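Local atomic coordinates of RV1873 (PDB entry 2JEK), a protein that is of unknown function but belongs to the conserved DUF1810 family and folds as a compact all-helical right-handed superhelix. Residues R22-E27 with H79-L84; H36-V41 with L103-S108; F8-F13 with L69-L74; E63-Y68 with A113-A118. All coordinates share one frame; numbering follows the deposited sequence.

In the fold
All four contacts join segments far apart in the sequence of one all-helical chain, and every pair of them alternates along it, so the helices of this right-handed superhelix are interlocked along the chain. By their first segments they come in the order contact 3, 1, 2, 4. Contacts 3 and 4 share helix 62-70, their centres about 12 Å apart, and R12 bridges them by a salt bridge to E64. Contacts 2 and 4 share helix 101-115, with centres about 16 Å apart. Contact 2 lies closest to the chain centre, about 5 Å from it, and packs against contact 1 through V24, W37, V41 and C81. Contacts 1 and 4 are most distant, about 19 Å between centres.

Contact 1: R22-E27 with H79-L84; sequences RSVVEE and HECTGL
With V25 CG1 set anti to the backbone N (chi1 167°), CG2 lies beside that nitrogen and presents a methyl to the carboxylate of E80. E80 reaches it with CG likewise anti to its own N (chi1 164°) and the chain extended beyond, which carries the carboxylate out from helix 74-87 until the two side chains cross at nearly a right angle. V25 CG2 rests 3.9 Å from E80 OE2 in an apolar-against-polar touch. The polar partner of the acid is Y21, whose OH is hydrogen-bonded to E80 OE1; this should help fix the rotation of the carboxylate.

One turn further along helix 74-87, L84 drapes its CD1 over the backbone of V25, 4.0 Å from V25 O, and meets V25 CG1 at 4.3 Å. C81 SG touches V24 CG1 at 4.1 Å, on the deeper side of the interface. No hydrogen bond joins the two segments, and none of these contacts is tight. The short helical segments run nearly parallel, 24° apart in direction, with axes 10.2 Å from each other and the CA atoms of V25 and C81 the nearest pair, 7.0 Å apart.

The contact thus packs helix 21-29 alongside helix 74-87. V24 and C81 continue inward onto V41 of helix 38-41, and L84 also touches L28 and R29 of helix 21-29.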
loop_
_atom_site.group_PDB
_atom_site.type_symbol
_atom_site.label_atom_id
_atom_site.label_comp_id
_atom_site.label_asym_id
_atom_site.label_seq_id
_atom_site.Cartn_x
_atom_site.Cartn_y
_atom_site.Cartn_z
ATOM N N ARG A 22 -3.806 -14.920 3.475
ATOM C CA ARG A 22 -2.731 -15.904 3.593
ATOM C C ARG A 22 -1.975 -16.022 2.270
ATOM O O ARG A 22 -0.751 -16.110 2.269
ATOM C CB ARG A 22 -3.234 -17.277 4.049
ATOM C CG ARG A 22 -2.114 -18.323 4.211
ATOM C CD ARG A 22 -1.190 -17.961 5.362
ATOM N NE ARG A 22 -0.069 -18.889 5.511
ATOM C CZ ARG A 22 0.711 -18.942 6.586
ATOM N NH1 ARG A 22 0.487 -18.123 7.610
ATOM N NH2 ARG A 22 1.713 -19.813 6.639
ATOM N N SER A 23 -2.690 -15.980 1.145
ATOM C CA SER A 23 -2.009 -16.078 -0.148
ATOM C C SER A 23 -1.143 -14.840 -0.398
ATOM O O SER A 23 -0.071 -14.928 -0.986
ATOM C CB SER A 23 -3.017 -16.304 -1.282
ATOM O OG SER A 23 -3.851 -15.184 -1.505
ATOM N N VAL A 24 -1.614 -13.682 0.057
ATOM C CA VAL A 24 -0.832 -12.454 -0.039
ATOM C C VAL A 24 0.507 -12.612 0.665
ATOM O O VAL A 24 1.567 -12.347 0.081
ATOM C CB VAL A 24 -1.594 -11.276 0.591
ATOM C CG1 VAL A 24 -0.704 -10.017 0.653
ATOM C CG2 VAL A 24 -2.857 -11.001 -0.189
ATOM N N VAL A 25 0.443 -13.045 1.922
ATOM C CA VAL A 25 1.628 -13.280 2.743
ATOM C C VAL A 25 2.569 -14.286 2.082
ATOM O O VAL A 25 3.779 -14.044 2.004
ATOM C CB VAL A 25 1.224 -13.698 4.190
ATOM C CG1 VAL A 25 2.401 -14.251 4.975
ATOM C CG2 VAL A 25 0.628 -12.492 4.918
ATOM N N GLU A 26 2.012 -15.375 1.552
ATOM C CA GLU A 26 2.847 -16.389 0.914
ATOM C C GLU A 26 3.519 -15.848 -0.346
ATOM O O GLU A 26 4.699 -16.101 -0.580
ATOM C CB GLU A 26 2.052 -17.667 0.615
ATOM C CG GLU A 26 1.400 -18.328 1.850
ATOM C CD GLU A 26 2.376 -19.105 2.731
ATOM O OE1 GLU A 26 3.593 -19.077 2.461
ATOM O OE2 GLU A 26 1.911 -19.750 3.698
ATOM N N GLU A 27 2.781 -15.076 -1.141
ATOM C CA GLU A 27 3.316 -14.485 -2.365
ATOM C C GLU A 27 4.425 -13.486 -2.065
ATOM O O GLU A 27 5.458 -13.467 -2.746
ATOM C CB GLU A 27 2.187 -13.827 -3.168
ATOM C CG GLU A 27 1.345 -14.875 -3.858
ATOM C CD GLU A 27 0.042 -14.373 -4.394
ATOM O OE1 GLU A 27 -0.071 -13.164 -4.703
ATOM O OE2 GLU A 27 -0.867 -15.220 -4.540
ATOM N N HIS A 79 2.299 -3.062 7.685
ATOM C CA HIS A 79 3.713 -3.119 8.032
ATOM C C HIS A 79 4.288 -4.501 7.715
ATOM O O HIS A 79 5.428 -4.620 7.239
ATOM C CB HIS A 79 3.931 -2.786 9.504
ATOM C CG HIS A 79 3.705 -1.344 9.836
ATOM N ND1 HIS A 79 4.607 -0.358 9.504
ATOM C CD2 HIS A 79 2.707 -0.729 10.509
ATOM C CE1 HIS A 79 4.168 0.806 9.948
ATOM N NE2 HIS A 79 3.015 0.609 10.560
ATOM N N GLU A 80 3.507 -5.553 7.974
ATOM C CA GLU A 80 3.951 -6.901 7.616
ATOM C C GLU A 80 4.245 -7.006 6.125
ATOM O O GLU A 80 5.299 -7.501 5.719
ATOM C CB GLU A 80 2.906 -7.950 8.019
ATOM C CG GLU A 80 3.101 -9.310 7.342
ATOM C CD GLU A 80 2.197 -10.387 7.907
ATOM O OE1 GLU A 80 0.998 -10.104 8.135
ATOM O OE2 GLU A 80 2.685 -11.522 8.100
ATOM N N CYS A 81 3.321 -6.507 5.307
ATOM C CA CYS A 81 3.445 -6.647 3.860
ATOM C C CYS A 81 4.583 -5.800 3.339
ATOM O O CYS A 81 5.316 -6.227 2.465
ATOM C CB CYS A 81 2.125 -6.273 3.191
ATOM S SG CYS A 81 0.817 -7.495 3.453
ATOM N N THR A 82 4.728 -4.594 3.874
ATOM C CA THR A 82 5.846 -3.722 3.506
ATOM C C THR A 82 7.181 -4.380 3.870
ATOM O O THR A 82 8.108 -4.396 3.054
ATOM C CB THR A 82 5.697 -2.364 4.210
ATOM O OG1 THR A 82 4.459 -1.771 3.799
ATOM C CG2 THR A 82 6.851 -1.409 3.880
ATOM N N GLY A 83 7.256 -4.928 5.084
ATOM C CA GLY A 83 8.470 -5.594 5.559
ATOM C C GLY A 83 8.872 -6.795 4.723
ATOM O O GLY A 83 10.073 -7.003 4.435
ATOM N N LEU A 84 7.877 -7.581 4.299
ATOM C CA LEU A 84 8.135 -8.725 3.412
ATOM C C LEU A 84 8.759 -8.293 2.089
ATOM O O LEU A 84 9.696 -8.930 1.596
ATOM C CB LEU A 84 6.853 -9.535 3.165
ATOM C CG LEU A 84 6.327 -10.299 4.379
ATOM C CD1 LEU A 84 4.943 -10.868 4.087
ATOM C CD2 LEU A 84 7.317 -11.398 4.778
#

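Contact 2: H36-V41 with L103-S108; sequences HWMWFV and LKLCSS. With GOL (glycerol), chain D.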
loop_
_atom_site.group_PDB
_atom_site.type_symbol
_atom_site.label_atom_id
_atom_site.label_comp_id
_atom_site.label_asym_id
_atom_site.label_seq_id
_atom_site.Cartn_x
_atom_site.Cartn_y
_atom_site.Cartn_z
ATOM N N HIS A 36 -5.013 -11.198 -7.248
ATOM C CA HIS A 36 -5.727 -9.974 -7.585
ATOM C C HIS A 36 -6.136 -9.256 -6.317
ATOM O O HIS A 36 -7.284 -9.376 -5.862
ATOM C CB HIS A 36 -6.982 -10.304 -8.399
ATOM C CG HIS A 36 -6.709 -11.101 -9.633
ATOM N ND1 HIS A 36 -5.780 -10.722 -10.578
ATOM C CD2 HIS A 36 -7.252 -12.258 -10.082
ATOM C CE1 HIS A 36 -5.761 -11.612 -11.554
ATOM N NE2 HIS A 36 -6.647 -12.552 -11.279
ATOM N N TRP A 37 -5.201 -8.506 -5.740
ATOM C CA TRP A 37 -5.447 -7.933 -4.423
ATOM C C TRP A 37 -4.774 -6.593 -4.137
ATOM O O TRP A 37 -4.840 -6.118 -3.010
ATOM C CB TRP A 37 -5.081 -8.938 -3.321
ATOM C CG TRP A 37 -3.765 -9.689 -3.477
ATOM C CD1 TRP A 37 -3.617 -11.023 -3.752
ATOM C CD2 TRP A 37 -2.434 -9.169 -3.302
ATOM N NE1 TRP A 37 -2.287 -11.362 -3.768
ATOM C CE2 TRP A 37 -1.537 -10.245 -3.505
ATOM C CE3 TRP A 37 -1.912 -7.900 -3.004
ATOM C CZ2 TRP A 37 -0.147 -10.091 -3.405
ATOM C CZ3 TRP A 37 -0.528 -7.749 -2.902
ATOM C CH2 TRP A 37 0.336 -8.843 -3.107
ATOM N N MET A 38 -4.147 -5.975 -5.129
ATOM C CA MET A 38 -3.362 -4.780 -4.833
ATOM C C MET A 38 -4.148 -3.678 -4.116
ATOM O O MET A 38 -3.658 -3.070 -3.167
ATOM C CB MET A 38 -2.699 -4.210 -6.092
ATOM C CG MET A 38 -1.516 -3.315 -5.789
ATOM S SD MET A 38 -0.149 -4.244 -5.077
ATOM C CE MET A 38 1.070 -2.936 -4.895
ATOM N N TRP A 39 -5.363 -3.410 -4.586
ATOM C CA TRP A 39 -6.130 -2.241 -4.162
ATOM C C TRP A 39 -6.379 -2.208 -2.668
ATOM O O TRP A 39 -6.458 -1.129 -2.076
ATOM C CB TRP A 39 -7.475 -2.131 -4.895
ATOM C CG TRP A 39 -7.453 -2.585 -6.321
ATOM C CD1 TRP A 39 -7.278 -1.809 -7.443
ATOM C CD2 TRP A 39 -7.623 -3.928 -6.784
ATOM N NE1 TRP A 39 -7.319 -2.599 -8.565
ATOM C CE2 TRP A 39 -7.529 -3.899 -8.192
ATOM C CE3 TRP A 39 -7.844 -5.156 -6.146
ATOM C CZ2 TRP A 39 -7.649 -5.055 -8.973
ATOM C CZ3 TRP A 39 -7.960 -6.307 -6.923
ATOM C CH2 TRP A 39 -7.862 -6.244 -8.322
ATOM N N PHE A 40 -6.507 -3.385 -2.061
ATOM C CA PHE A 40 -6.917 -3.460 -0.661
ATOM C C PHE A 40 -5.843 -4.058 0.261
ATOM O O PHE A 40 -6.096 -4.284 1.438
ATOM C CB PHE A 40 -8.284 -4.156 -0.519
ATOM C CG PHE A 40 -8.377 -5.490 -1.199
ATOM C CD1 PHE A 40 -7.806 -6.627 -0.627
ATOM C CD2 PHE A 40 -9.045 -5.615 -2.418
ATOM C CE1 PHE A 40 -7.901 -7.863 -1.248
ATOM C CE2 PHE A 40 -9.160 -6.858 -3.043
ATOM C CZ PHE A 40 -8.574 -7.979 -2.454
ATOM N N VAL A 41 -4.646 -4.288 -0.295
ATOM C CA VAL A 41 -3.461 -4.713 0.477
ATOM C C VAL A 41 -2.450 -3.553 0.601
ATOM O O VAL A 41 -1.885 -3.338 1.678
ATOM C CB VAL A 41 -2.792 -5.964 -0.162
ATOM C CG1 VAL A 41 -1.434 -6.288 0.492
ATOM C CG2 VAL A 41 -3.723 -7.162 -0.049
ATOM N N LEU A 103 3.652 0.954 -9.702
ATOM C CA LEU A 103 3.239 2.329 -9.464
ATOM C C LEU A 103 2.252 2.396 -8.306
ATOM O O LEU A 103 2.306 3.320 -7.483
ATOM C CB LEU A 103 2.625 2.939 -10.723
ATOM C CG LEU A 103 3.498 2.921 -11.983
ATOM C CD1 LEU A 103 2.806 3.633 -13.146
ATOM C CD2 LEU A 103 4.875 3.528 -11.718
ATOM N N LYS A 104 1.350 1.418 -8.236
ATOM C CA LYS A 104 0.418 1.343 -7.120
ATOM C C LYS A 104 1.161 1.271 -5.784
ATOM O O LYS A 104 0.790 1.954 -4.822
ATOM C CB LYS A 104 -0.520 0.145 -7.281
ATOM C CG LYS A 104 -1.588 0.340 -8.351
ATOM C CD LYS A 104 -2.623 -0.787 -8.303
ATOM C CE LYS A 104 -3.720 -0.610 -9.347
ATOM N NZ LYS A 104 -4.546 0.593 -9.080
ATOM N N LEU A 105 2.224 0.472 -5.729
ATOM C CA LEU A 105 2.991 0.337 -4.503
ATOM C C LEU A 105 3.668 1.648 -4.157
ATOM O O LEU A 105 3.642 2.090 -3.004
ATOM C CB LEU A 105 4.028 -0.762 -4.638
ATOM C CG LEU A 105 4.874 -1.018 -3.387
ATOM C CD1 LEU A 105 4.028 -1.397 -2.186
ATOM C CD2 LEU A 105 5.880 -2.107 -3.664
ATOM N N CYS A 106 4.269 2.289 -5.150
ATOM C CA CYS A 106 4.868 3.593 -4.903
ATOM C C CYS A 106 3.844 4.569 -4.313
ATOM O O CYS A 106 4.128 5.279 -3.341
ATOM C CB CYS A 106 5.471 4.141 -6.193
ATOM S SG CYS A 106 6.344 5.679 -5.942
ATOM N N SER A 107 2.652 4.622 -4.901
ATOM C CA SER A 107 1.599 5.503 -4.413
ATOM C C SER A 107 1.194 5.169 -2.983
ATOM O O SER A 107 0.968 6.067 -2.169
ATOM C CB SER A 107 0.371 5.427 -5.317
ATOM O OG SER A 107 0.722 5.807 -6.647
ATOM N N SER A 108 1.088 3.872 -2.683
ATOM C CA SER A 108 0.729 3.432 -1.338
ATOM C C SER A 108 1.800 3.842 -0.323
ATOM O O SER A 108 1.499 4.413 0.727
ATOM C CB SER A 108 0.515 1.916 -1.318
ATOM O OG SER A 108 0.078 1.483 -0.035
HETATM C C1 GOL D . -7.645 1.793 -12.167
HETATM O O1 GOL D . -7.024 2.612 -13.127
HETATM C C2 GOL D . -6.752 0.592 -11.891
HETATM O O2 GOL D . -6.637 0.406 -10.505
HETATM C C3 GOL D . -7.355 -0.674 -12.487
HETATM O O3 GOL D . -6.770 -1.797 -11.857
#
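M38 and K104 pack where a short, weakly bonded helix, 38-41, meets the long helix 101-115 near the centre of the right-handed superhelix. The apolar part is carried by M38. Its chain, bent at chi2 (67°), slides past the aliphatic stem of K104 in the opposite direction, with M38 CG 3.7 Å from K104 CD. The methyl continues extended beyond the sulfur and the side chain crosses L105 at about a right angle, M38 CE standing 3.7 Å from L105 CB. L105 itself runs on to F42, Y130 and L125, so this side belongs to the buried core.

The polar part lies at the outer edge. K104 NZ comes obliquely to the indole of W39, 4.0 Å from W39 CD1. The lysine is bent at its last torsion, chi4 -66°, and its ammonium lies beside a glycerol, probably from the crystallisation liquor, that also approaches W39. K104 NZ lies 2.5 Å from glycerol O2, too short for the bond to be trusted in detail. At the edge of the indole, near its plane, W39 NE1 gives glycerol O3 a long, weak but nearly straight bond: 3.4 Å, with an angle of 171° at the hydrogen.

Contact 3: F8-F13 with L69-L74; sequences FDLKRF and LQHDLL
The imidazole of H71 touches L10 obliquely, H71 CD2 lying 4.1 Å from L10 CD1 as the two side chains pass in opposite directions. One face of that ring carries L74 CG, 3.6 Å above the plane and displaced toward the rim, while L73 CA sits at its edge. On the other segment, the F13 ring has R12 CG over one face, toward the rim, and F13 CE2 in turn lies over the centre of the R12 guanidinium.

L74 forms the main bridge between the segments. With CG anti to its carbonyl carbon (chi1 -61°), it extends both methyls to L10 and F13: L74 CD1 meets L10 CB at 3.9 Å, and L74 CD2 meets F13 CB at 3.8 Å. F13 then leads its ring away from L74 to stack edge-to-face with Y68.

H71 ND1 accepts from two backbone groups, L73 N and L74 N, both at 3.1 Å and both tilted from the ring plane. The ring is thereby fixed against the leucine it covers. Such a pair of hydrogen bonds from successive N-H groups to one side-chain acceptor is a capping interaction, here in the turn between helices 62-70 and 74-87.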
loop_
_atom_site.group_PDB
_atom_site.type_symbol
_atom_site.label_atom_id
_atom_site.label_comp_id
_atom_site.label_asym_id
_atom_site.label_seq_id
_atom_site.Cartn_x
_atom_site.Cartn_y
_atom_site.Cartn_z
ATOM N N PHE A 8 -14.705 5.597 8.756
ATOM C CA PHE A 8 -14.080 5.511 7.430
ATOM C C PHE A 8 -14.410 4.222 6.669
ATOM O O PHE A 8 -13.888 4.007 5.577
ATOM C CB PHE A 8 -12.564 5.658 7.538
ATOM C CG PHE A 8 -12.113 7.016 8.002
ATOM C CD1 PHE A 8 -12.169 8.115 7.152
ATOM C CD2 PHE A 8 -11.626 7.188 9.291
ATOM C CE1 PHE A 8 -11.729 9.364 7.579
ATOM C CE2 PHE A 8 -11.197 8.441 9.735
ATOM C CZ PHE A 8 -11.250 9.526 8.874
ATOM N N ASP A 9 -15.269 3.374 7.229
ATOM C CA ASP A 9 -15.601 2.092 6.589
ATOM C C ASP A 9 -14.330 1.259 6.320
ATOM O O ASP A 9 -14.154 0.667 5.241
ATOM C CB ASP A 9 -16.425 2.321 5.309
ATOM C CG ASP A 9 -16.979 1.033 4.714
ATOM O OD1 ASP A 9 -17.176 0.059 5.468
ATOM O OD2 ASP A 9 -17.209 1.007 3.488
ATOM N N LEU A 10 -13.446 1.215 7.309
ATOM C CA LEU A 10 -12.221 0.417 7.203
ATOM C C LEU A 10 -12.556 -1.062 7.124
ATOM O O LEU A 10 -11.758 -1.863 6.632
ATOM C CB LEU A 10 -11.258 0.678 8.365
ATOM C CG LEU A 10 -10.712 2.107 8.438
ATOM C CD1 LEU A 10 -9.859 2.246 9.691
ATOM C CD2 LEU A 10 -9.921 2.504 7.184
ATOM N N LYS A 11 -13.744 -1.436 7.599
ATOM C CA LYS A 11 -14.151 -2.828 7.493
ATOM C C LYS A 11 -14.107 -3.342 6.046
ATOM O O LYS A 11 -13.882 -4.534 5.826
ATOM C CB LYS A 11 -15.510 -3.072 8.161
ATOM C CG LYS A 11 -16.715 -2.527 7.414
ATOM C CD LYS A 11 -18.019 -2.937 8.089
ATOM C CE LYS A 11 -19.215 -2.242 7.470
ATOM N NZ LYS A 11 -19.506 -2.669 6.079
ATOM N N ARG A 12 -14.288 -2.456 5.060
ATOM C CA ARG A 12 -14.228 -2.874 3.666
ATOM C C ARG A 12 -12.880 -3.537 3.356
ATOM O O ARG A 12 -12.823 -4.510 2.599
ATOM C CB ARG A 12 -14.531 -1.708 2.709
ATOM C CG ARG A 12 -13.412 -0.685 2.442
ATOM C CD ARG A 12 -14.011 0.481 1.661
ATOM N NE ARG A 12 -13.052 1.505 1.239
ATOM C CZ ARG A 12 -12.548 2.445 2.043
ATOM N NH1 ARG A 12 -12.858 2.466 3.328
ATOM N NH2 ARG A 12 -11.696 3.353 1.570
ATOM N N PHE A 13 -11.811 -3.036 3.971
ATOM C CA PHE A 13 -10.492 -3.620 3.748
ATOM C C PHE A 13 -10.354 -4.952 4.477
ATOM O O PHE A 13 -9.813 -5.909 3.931
ATOM C CB PHE A 13 -9.377 -2.669 4.175
ATOM C CG PHE A 13 -9.302 -1.403 3.365
ATOM C CD1 PHE A 13 -8.742 -1.408 2.091
ATOM C CD2 PHE A 13 -9.748 -0.201 3.901
ATOM C CE1 PHE A 13 -8.669 -0.236 1.358
ATOM C CE2 PHE A 13 -9.676 0.984 3.183
ATOM C CZ PHE A 13 -9.116 0.962 1.911
ATOM N N LEU A 69 -3.812 3.023 9.628
ATOM C CA LEU A 69 -2.635 2.643 10.394
ATOM C C LEU A 69 -2.935 2.325 11.853
ATOM O O LEU A 69 -2.281 1.467 12.440
ATOM C CB LEU A 69 -1.572 3.731 10.310
ATOM C CG LEU A 69 -0.906 3.893 8.941
ATOM C CD1 LEU A 69 0.009 5.091 9.010
ATOM C CD2 LEU A 69 -0.118 2.654 8.569
ATOM N N GLN A 70 -3.901 3.029 12.431
ATOM C CA GLN A 70 -4.279 2.805 13.832
ATOM C C GLN A 70 -5.035 1.496 14.014
ATOM O O GLN A 70 -5.058 0.930 15.114
ATOM C CB GLN A 70 -5.174 3.931 14.336
ATOM C CG GLN A 70 -4.482 5.256 14.561
ATOM C CD GLN A 70 -5.468 6.347 14.944
ATOM O OE1 GLN A 70 -6.504 6.531 14.291
ATOM N NE2 GLN A 70 -5.153 7.076 16.009
ATOM N N HIS A 71 -5.674 1.026 12.944
ATOM C CA HIS A 71 -6.501 -0.179 13.010
ATOM C C HIS A 71 -5.621 -1.362 13.387
ATOM O O HIS A 71 -4.592 -1.603 12.757
ATOM C CB HIS A 71 -7.182 -0.418 11.660
ATOM C CG HIS A 71 -8.251 -1.465 11.696
ATOM N ND1 HIS A 71 -7.969 -2.811 11.751
ATOM C CD2 HIS A 71 -9.601 -1.360 11.672
ATOM C CE1 HIS A 71 -9.101 -3.494 11.774
ATOM N NE2 HIS A 71 -10.106 -2.637 11.725
ATOM N N ASP A 72 -6.009 -2.103 14.431
ATOM C CA ASP A 72 -5.108 -3.106 15.008
ATOM C C ASP A 72 -4.963 -4.391 14.169
ATOM O O ASP A 72 -4.157 -5.276 14.491
ATOM C CB ASP A 72 -5.522 -3.435 16.451
ATOM C CG ASP A 72 -4.407 -4.110 17.249
ATOM O OD1 ASP A 72 -3.220 -3.767 17.058
ATOM O OD2 ASP A 72 -4.722 -5.007 18.064
ATOM N N LEU A 73 -5.739 -4.489 13.086
ATOM C CA LEU A 73 -5.529 -5.536 12.093
ATOM C C LEU A 73 -4.835 -4.963 10.846
ATOM O O LEU A 73 -3.795 -5.468 10.431
ATOM C CB LEU A 73 -6.841 -6.241 11.713
ATOM C CG LEU A 73 -6.625 -7.513 10.882
ATOM C CD1 LEU A 73 -6.098 -8.650 11.759
ATOM C CD2 LEU A 73 -7.899 -7.927 10.161
ATOM N N LEU A 74 -5.405 -3.899 10.293
ATOM C CA LEU A 74 -4.927 -3.355 9.011
ATOM C C LEU A 74 -3.551 -2.699 9.085
ATOM O O LEU A 74 -2.745 -2.846 8.172
ATOM C CB LEU A 74 -5.937 -2.364 8.440
ATOM C CG LEU A 74 -7.330 -2.918 8.123
ATOM C CD1 LEU A 74 -8.289 -1.803 7.775
ATOM C CD2 LEU A 74 -7.268 -3.949 7.018
#

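Contact 4: E63-Y68 with A113-A118; sequences EEAQAY and ARATDA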
loop_
_atom_site.group_PDB
_atom_site.type_symbol
_atom_site.label_atom_id
_atom_site.label_comp_id
_atom_site.label_asym_id
_atom_site.label_seq_id
_atom_site.Cartn_x
_atom_site.Cartn_y
_atom_site.Cartn_z
ATOM N N GLU A 63 -6.413 11.607 6.713
ATOM C CA GLU A 63 -7.044 11.199 7.976
ATOM C C GLU A 63 -7.495 9.737 7.902
ATOM O O GLU A 63 -7.337 8.985 8.871
ATOM C CB GLU A 63 -8.223 12.110 8.340
ATOM C CG GLU A 63 -7.837 13.525 8.796
ATOM C CD GLU A 63 -7.428 14.472 7.655
ATOM O OE1 GLU A 63 -7.658 14.178 6.456
ATOM O OE2 GLU A 63 -6.868 15.544 7.974
ATOM N N GLU A 64 -8.024 9.319 6.747
ATOM C CA GLU A 64 -8.371 7.906 6.594
ATOM C C GLU A 64 -7.115 7.015 6.623
ATOM O O GLU A 64 -7.125 5.950 7.232
ATOM C CB GLU A 64 -9.206 7.649 5.338
ATOM C CG GLU A 64 -9.536 6.168 5.184
ATOM C CD GLU A 64 -10.497 5.835 4.063
ATOM O OE1 GLU A 64 -11.004 6.737 3.358
ATOM O OE2 GLU A 64 -10.758 4.626 3.884
ATOM N N ALA A 65 -6.036 7.468 5.985
ATOM C CA ALA A 65 -4.776 6.709 6.023
ATOM C C ALA A 65 -4.292 6.547 7.455
ATOM O O ALA A 65 -3.804 5.485 7.855
ATOM C CB ALA A 65 -3.706 7.379 5.156
ATOM N N GLN A 66 -4.447 7.611 8.242
ATOM C CA GLN A 66 -4.035 7.561 9.649
ATOM C C GLN A 66 -4.894 6.588 10.451
ATOM O O GLN A 66 -4.380 5.805 11.254
ATOM C CB GLN A 66 -4.063 8.958 10.257
ATOM C CG GLN A 66 -2.992 9.843 9.646
ATOM C CD GLN A 66 -2.991 11.262 10.148
ATOM O OE1 GLN A 66 -4.013 11.781 10.604
ATOM N NE2 GLN A 66 -1.825 11.913 10.055
ATOM N N ALA A 67 -6.197 6.616 10.195
ATOM C CA ALA A 67 -7.110 5.644 10.819
ATOM C C ALA A 67 -6.772 4.203 10.418
ATOM O O ALA A 67 -6.858 3.276 11.224
ATOM C CB ALA A 67 -8.543 5.976 10.479
ATOM N N TYR A 68 -6.378 4.029 9.162
ATOM C CA TYR A 68 -6.006 2.718 8.643
ATOM C C TYR A 68 -4.809 2.164 9.425
ATOM O O TYR A 68 -4.802 1.007 9.866
ATOM C CB TYR A 68 -5.691 2.866 7.150
ATOM C CG TYR A 68 -5.471 1.571 6.393
ATOM C CD1 TYR A 68 -6.446 1.082 5.513
ATOM C CD2 TYR A 68 -4.293 0.842 6.553
ATOM C CE1 TYR A 68 -6.240 -0.092 4.815
ATOM C CE2 TYR A 68 -4.090 -0.342 5.860
ATOM C CZ TYR A 68 -5.073 -0.803 5.008
ATOM O OH TYR A 68 -4.914 -1.970 4.296
ATOM N N ALA A 113 3.741 6.954 4.137
ATOM C CA ALA A 113 4.893 7.698 4.642
ATOM C C ALA A 113 4.536 9.121 5.070
ATOM O O ALA A 113 5.163 9.664 5.987
ATOM C CB ALA A 113 6.017 7.709 3.617
ATOM N N ARG A 114 3.547 9.725 4.414
ATOM C CA ARG A 114 3.109 11.078 4.754
ATOM C C ARG A 114 2.100 11.066 5.893
ATOM O O ARG A 114 1.871 12.090 6.546
ATOM C CB ARG A 114 2.520 11.785 3.531
ATOM C CG ARG A 114 3.495 12.040 2.381
ATOM C CD ARG A 114 4.426 13.221 2.607
ATOM N NE ARG A 114 5.310 13.427 1.454
ATOM C CZ ARG A 114 5.913 14.577 1.158
ATOM N NH1 ARG A 114 5.728 15.654 1.918
ATOM N NH2 ARG A 114 6.698 14.655 0.092
ATOM N N ALA A 115 1.509 9.904 6.147
ATOM C CA ALA A 115 0.465 9.776 7.160
ATOM C C ALA A 115 1.011 9.740 8.586
ATOM O O ALA A 115 0.320 10.124 9.536
ATOM C CB ALA A 115 -0.392 8.540 6.879
ATOM N N THR A 116 2.241 9.260 8.740
ATOM C CA THR A 116 2.859 9.147 10.054
ATOM C C THR A 116 4.362 9.386 9.962
ATOM O O THR A 116 4.977 9.069 8.945
ATOM C CB THR A 116 2.582 7.760 10.692
ATOM O OG1 THR A 116 3.177 7.716 11.991
ATOM C CG2 THR A 116 3.163 6.631 9.827
ATOM N N ASP A 117 4.953 9.937 11.022
ATOM C CA ASP A 117 6.409 10.058 11.097
ATOM C C ASP A 117 7.082 8.736 11.460
ATOM O O ASP A 117 8.286 8.579 11.250
ATOM C CB ASP A 117 6.819 11.182 12.056
ATOM C CG ASP A 117 6.487 12.561 11.513
ATOM O OD1 ASP A 117 6.195 12.691 10.300
ATOM O OD2 ASP A 117 6.514 13.526 12.302
ATOM N N ALA A 118 6.303 7.788 11.984
ATOM C CA ALA A 118 6.780 6.429 12.254
ATOM C C ALA A 118 6.688 5.599 10.965
ATOM O O ALA A 118 5.936 4.624 10.859
ATOM C CB ALA A 118 5.974 5.795 13.379
#
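A65 and A115 meet methyl to methyl, A65 CB 3.9 Å from A115 CB, in the closely packed apolar part of this contact. Methyl side chains on both helices are consistent with the close backbones; the nearest CA pair, Q66 and A115, is 5.6 Å apart. A115 is buried here and also touches L62 and L69 of helix 62-70, while A65 also touches L111 and F112 of helix 101-115.

The polar half lies toward the surface, at partly exposed Q66, and is held by one hydrogen bond. The CG of Q66 is anti to the carbonyl carbon (chi1 -68°) and the chain is extended beyond, which lays the side chain along A115: Q66 CG passes 4.0 Å from A115 CB and the amide swings over to the backbone carbonyl. Q66 NE2 donates to A115 O at 2.8 Å, with an angle of 157° at the hydrogen. The oxygen lies near the amide plane of Q66, while the donor is tilted 17° from the carbonyl plane. The loose side is the chain beyond A115, which makes no contact with 63-68; there T116 OG1 accepts from A118 N at 3.1 Å in an ST turn.

A115 closes helix 101-115, where the helix dipole would place partial negative charge. The neutral amide of Q66 supplies a donor to A115 O, joining helix 62-70 to this C-terminal end.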